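Local coordinates for Hpr(Ser) kinase (PDB 3TQF), which probably phosphorylates a serine of the carrier protein HPr with ATP and removes that phosphate again, as a two-way kinase and phosphatase, at residues Asn91-Glu94 / Val95-Ser98; Leu141-Leu144 / Ile145-Val149. All coordinates share one frame; numbering follows the deposited sequence.

Interaction 1: Asn91-Glu94 / Val95-Ser98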
loop_
_atom_site.group_PDB
_atom_site.type_symbol
_atom_site.label_atom_id
_atom_site.label_comp_id
_atom_site.label_asym_id
_atom_site.label_seq_id
_atom_site.Cartn_x
_atom_site.Cartn_y
_atom_site.Cartn_z
ATOM N N ASN A 91 6.079 12.281 22.893
ATOM C CA ASN A 91 7.339 12.971 23.216
ATOM C C ASN A 91 8.471 12.039 23.671
ATOM O O ASN A 91 9.645 12.375 23.510
ATOM C CB ASN A 91 7.124 14.121 24.217
ATOM C CG ASN A 91 6.671 13.649 25.591
ATOM O OD1 ASN A 91 6.348 12.478 25.794
ATOM N ND2 ASN A 91 6.646 14.573 26.546
ATOM N N GLN A 92 8.123 10.883 24.231
ATOM C CA GLN A 92 9.119 9.870 24.578
ATOM C C GLN A 92 8.516 8.472 24.714
ATOM O O GLN A 92 7.300 8.311 24.788
ATOM C CB GLN A 92 9.858 10.247 25.868
ATOM C CG GLN A 92 8.966 10.521 27.060
ATOM C CD GLN A 92 9.744 10.613 28.359
ATOM O OE1 GLN A 92 10.421 11.607 28.627
ATOM N NE2 GLN A 92 9.644 9.574 29.180
ATOM N N HIS A 93 9.385 7.466 24.742
ATOM C CA HIS A 93 8.969 6.079 24.899
ATOM C C HIS A 93 10.201 5.203 25.098
ATOM O O HIS A 93 11.294 5.556 24.665
ATOM C CB HIS A 93 8.191 5.614 23.663
ATOM C CG HIS A 93 7.395 4.365 23.879
ATOM N ND1 HIS A 93 7.940 3.106 23.754
ATOM C CD2 HIS A 93 6.093 4.183 24.199
ATOM C CE1 HIS A 93 7.010 2.201 23.998
ATOM N NE2 HIS A 93 5.879 2.829 24.267
ATOM N N GLU A 94 10.018 4.061 25.759
ATOM C CA GLU A 94 11.099 3.096 25.960
ATOM C C GLU A 94 11.469 2.448 24.626
ATOM O O GLU A 94 10.605 2.217 23.788
ATOM C CB GLU A 94 10.690 2.028 26.991
ATOM C CG GLU A 94 11.634 0.816 27.077
ATOM C CD GLU A 94 11.443 -0.020 28.344
ATOM O OE1 GLU A 94 10.312 -0.072 28.874
ATOM O OE2 GLU A 94 12.433 -0.634 28.807
ATOM N N VAL A 95 12.756 2.170 24.441
ATOM C CA VAL A 95 13.253 1.484 23.255
ATOM C C VAL A 95 13.134 -0.010 23.479
ATOM O O VAL A 95 13.711 -0.536 24.422
ATOM C CB VAL A 95 14.737 1.820 22.999
ATOM C CG1 VAL A 95 15.281 1.033 21.805
ATOM C CG2 VAL A 95 14.915 3.315 22.790
ATOM N N HIS A 96 12.392 -0.693 22.616
ATOM C CA HIS A 96 12.197 -2.143 22.735
ATOM C C HIS A 96 12.882 -2.939 21.625
ATOM O O HIS A 96 13.381 -4.042 21.862
ATOM C CB HIS A 96 10.703 -2.469 22.733
ATOM C CG HIS A 96 9.987 -2.008 23.961
ATOM N ND1 HIS A 96 9.786 -2.823 25.052
ATOM C CD2 HIS A 96 9.433 -0.813 24.276
ATOM C CE1 HIS A 96 9.138 -2.150 25.988
ATOM N NE2 HIS A 96 8.912 -0.928 25.541
ATOM N N LEU A 97 12.894 -2.385 20.416
ATOM C CA LEU A 97 13.367 -3.107 19.249
ATOM C C LEU A 97 14.093 -2.164 18.309
ATOM O O LEU A 97 13.771 -0.979 18.231
ATOM C CB LEU A 97 12.179 -3.746 18.528
ATOM C CG LEU A 97 12.412 -4.517 17.227
ATOM C CD1 LEU A 97 13.137 -5.824 17.489
ATOM C CD2 LEU A 97 11.078 -4.766 16.539
ATOM N N SER A 98 15.074 -2.709 17.597
ATOM C CA SER A 98 15.816 -1.980 16.584
ATOM C C SER A 98 15.742 -2.764 15.283
ATOM O O SER A 98 16.247 -3.874 15.210
ATOM C CB SER A 98 17.268 -1.827 17.027
ATOM O OG SER A 98 18.109 -1.480 15.941
#

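Interaction 2: Leu141-Leu144 / Ile145-Val149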
loop_
_atom_site.group_PDB
_atom_site.type_symbol
_atom_site.label_atom_id
_atom_site.label_comp_id
_atom_site.label_asym_id
_atom_site.label_seq_id
_atom_site.Cartn_x
_atom_site.Cartn_y
_atom_site.Cartn_z
ATOM N N LEU A 141 5.648 -2.837 2.593
ATOM C CA LEU A 141 6.608 -2.756 3.699
ATOM C C LEU A 141 6.008 -2.281 5.032
ATOM O O LEU A 141 6.390 -2.788 6.081
ATOM C CB LEU A 141 7.790 -1.862 3.304
ATOM C CG LEU A 141 8.936 -1.700 4.305
ATOM C CD1 LEU A 141 9.582 -3.030 4.629
ATOM C CD2 LEU A 141 9.967 -0.726 3.756
ATOM N N PRO A 142 5.077 -1.309 5.006
ATOM C CA PRO A 142 4.471 -0.908 6.278
ATOM C C PRO A 142 3.779 -2.061 6.983
ATOM O O PRO A 142 3.946 -2.233 8.193
ATOM C CB PRO A 142 3.448 0.149 5.863
ATOM C CG PRO A 142 3.981 0.703 4.600
ATOM C CD PRO A 142 4.625 -0.450 3.898
ATOM N N LEU A 143 3.020 -2.851 6.229
ATOM C CA LEU A 143 2.327 -4.003 6.795
ATOM C C LEU A 143 3.335 -5.034 7.284
ATOM O O LEU A 143 3.119 -5.676 8.304
ATOM C CB LEU A 143 1.385 -4.629 5.764
ATOM C CG LEU A 143 0.608 -5.872 6.204
ATOM C CD1 LEU A 143 -0.409 -5.528 7.268
ATOM C CD2 LEU A 143 -0.061 -6.519 5.011
ATOM N N LEU A 144 4.435 -5.188 6.555
ATOM C CA LEU A 144 5.448 -6.167 6.913
ATOM C C LEU A 144 6.132 -5.798 8.218
ATOM O O LEU A 144 6.300 -6.639 9.099
ATOM C CB LEU A 144 6.480 -6.310 5.790
ATOM C CG LEU A 144 5.938 -6.806 4.439
ATOM C CD1 LEU A 144 7.080 -7.085 3.480
ATOM C CD2 LEU A 144 5.071 -8.031 4.613
ATOM N N ILE A 145 6.504 -4.530 8.341
ATOM C CA ILE A 145 7.152 -4.017 9.546
ATOM C C ILE A 145 6.202 -4.037 10.740
ATOM O O ILE A 145 6.606 -4.365 11.848
ATOM C CB ILE A 145 7.681 -2.593 9.313
ATOM C CG1 ILE A 145 8.831 -2.621 8.302
ATOM C CG2 ILE A 145 8.147 -1.954 10.626
ATOM C CD1 ILE A 145 10.097 -3.265 8.820
ATOM N N GLU A 146 4.941 -3.698 10.518
ATOM C CA GLU A 146 3.934 -3.795 11.580
ATOM C C GLU A 146 3.787 -5.232 12.059
ATOM O O GLU A 146 3.687 -5.485 13.253
ATOM C CB GLU A 146 2.578 -3.270 11.097
ATOM C CG GLU A 146 1.433 -3.493 12.083
ATOM C CD GLU A 146 0.099 -3.073 11.523
ATOM O OE1 GLU A 146 -0.206 -1.866 11.532
ATOM O OE2 GLU A 146 -0.654 -3.952 11.066
ATOM N N THR A 147 3.766 -6.165 11.117
ATOM C CA THR A 147 3.634 -7.587 11.431
ATOM C C THR A 147 4.882 -8.113 12.143
ATOM O O THR A 147 4.775 -8.901 13.082
ATOM C CB THR A 147 3.373 -8.410 10.159
ATOM O OG1 THR A 147 2.251 -7.856 9.463
ATOM C CG2 THR A 147 3.077 -9.856 10.503
ATOM N N LEU A 148 6.053 -7.666 11.696
ATOM C CA LEU A 148 7.321 -8.024 12.330
ATOM C C LEU A 148 7.357 -7.589 13.788
ATOM O O LEU A 148 7.866 -8.318 14.642
ATOM C CB LEU A 148 8.481 -7.363 11.596
ATOM C CG LEU A 148 9.888 -7.775 12.015
ATOM C CD1 LEU A 148 10.225 -9.160 11.483
ATOM C CD2 LEU A 148 10.888 -6.751 11.517
ATOM N N VAL A 149 6.826 -6.399 14.063
ATOM C CA VAL A 149 6.864 -5.817 15.406
ATOM C C VAL A 149 5.873 -6.508 16.326
ATOM O O VAL A 149 6.182 -6.769 17.479
ATOM C CB VAL A 149 6.579 -4.294 15.380
ATOM C CG1 VAL A 149 6.447 -3.739 16.790
ATOM C CG2 VAL A 149 7.679 -3.559 14.625
#

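Interaction 1: Asn91-Glu94 / Val95-Ser98
The imidazole of His96 carries the aliphatic part of Glu94 over one face and meets the ring of His93 at its edge. Over the face, Glu94 CG sits 4.0 Å from the centroid of the His96 ring, 28° off the normal, a CH-pi contact. The two side chains cross at about a right angle. With CG anti to the backbone N (chi1 169°) and the chain extended beyond it, Glu94 runs from over the face out past the NE2-CE1 side of the ring, its OE1 ending 3.7 Å from His96 NE2. The two histidines meet rim to rim, His93 CE1 lying 3.9 Å from His96 CD2. Their planes are 54° apart, and neither ring covers the face of the other. Beside this meeting point lies Glu94 O, which is gripped from the side of His93: ND1 donates to this carbonyl at 2.8 Å, on a lone pair in the carbonyl plane and close to the plane of the imidazole. The bond is consistent with the modelled flip of the His93 ring and would hold it beside its own strand. Glu94 O also lies 3.3 Å from His96 CD2. Val95 packs instead on Phe11, Leu20 and Val128. The chain bends sharply here. His96 leaves the extended conformation, with a backbone near that of the first position of a classic bulge, and both His96 and Leu97 bond to Gly18, consistent with a beta bulge where strand 92-102 passes from pairing with strand 58-61 to parallel pairing with strand 17-23 in the mixed sheet.

Interaction 2: Leu141-Leu144 / Ile145-Val149
Leu141 swings CG away from its own backbone N (chi1 -177°), which lays it alongside Ile145, one turn on; the two side chains run side by side, with Leu141 CD1 3.8 Å from Ile145 CG1. Thr147 has OG1 beside its backbone N (chi1 -53°), which folds the hydroxyl back along the helix to donate to Leu143 O at 2.6 Å. The same carbonyl accepts the amide of Thr147, N to O 2.9 Å, so one oxygen is held by two donors that arrive from opposite faces of its plane. This is the familiar way for a buried helical threonine to satisfy its hydroxyl one turn back. The bonds belong to the first turns of helix 141-165, the long C-terminal helix laid against the mixed sheet. Its backbone pairs Ile145 N with Leu141 O at 2.9 Å and Leu148 N with Leu144 O at 2.8 Å. Leu141 and Ile145 both pack on Leu32 of helix 29-38, and Ile145 also reaches Ile99 and Leu101 of strand 92-102. On another side of the helix, Leu143 CD1 passes 4.1 Å from Glu146 OE2. That carboxylate has its polar partners just after helix 29-38: a salt bridge from OE2 to Arg39 and a hydrogen bond between OE1 and His41. Leu144 and Thr147 pack on Leu34 of the second subunit.

In the fold
Strand 92-102 links the two regions. Interaction 1 occupies the earlier part of the strand, and its later residues Ile99 and Leu101 pack under the helix of interaction 2. The pair touch directly where Leu97 CD2 meets Val149 CG2 at 4.1 Å, although their centres are about 17 Å apart. Interaction 1 is partly buried and polar-aromatic, with two histidines and a glutamate along a bent strand, and no other chain touches it. Interaction 2 is buried and mainly aliphatic, bound by the regular bonds of a helix, and part of its surface faces another subunit. The one carboxylate of interaction 2, that of Glu146, is tied to residues outside the helix, whereas Glu94 of interaction 1 lies against a ring.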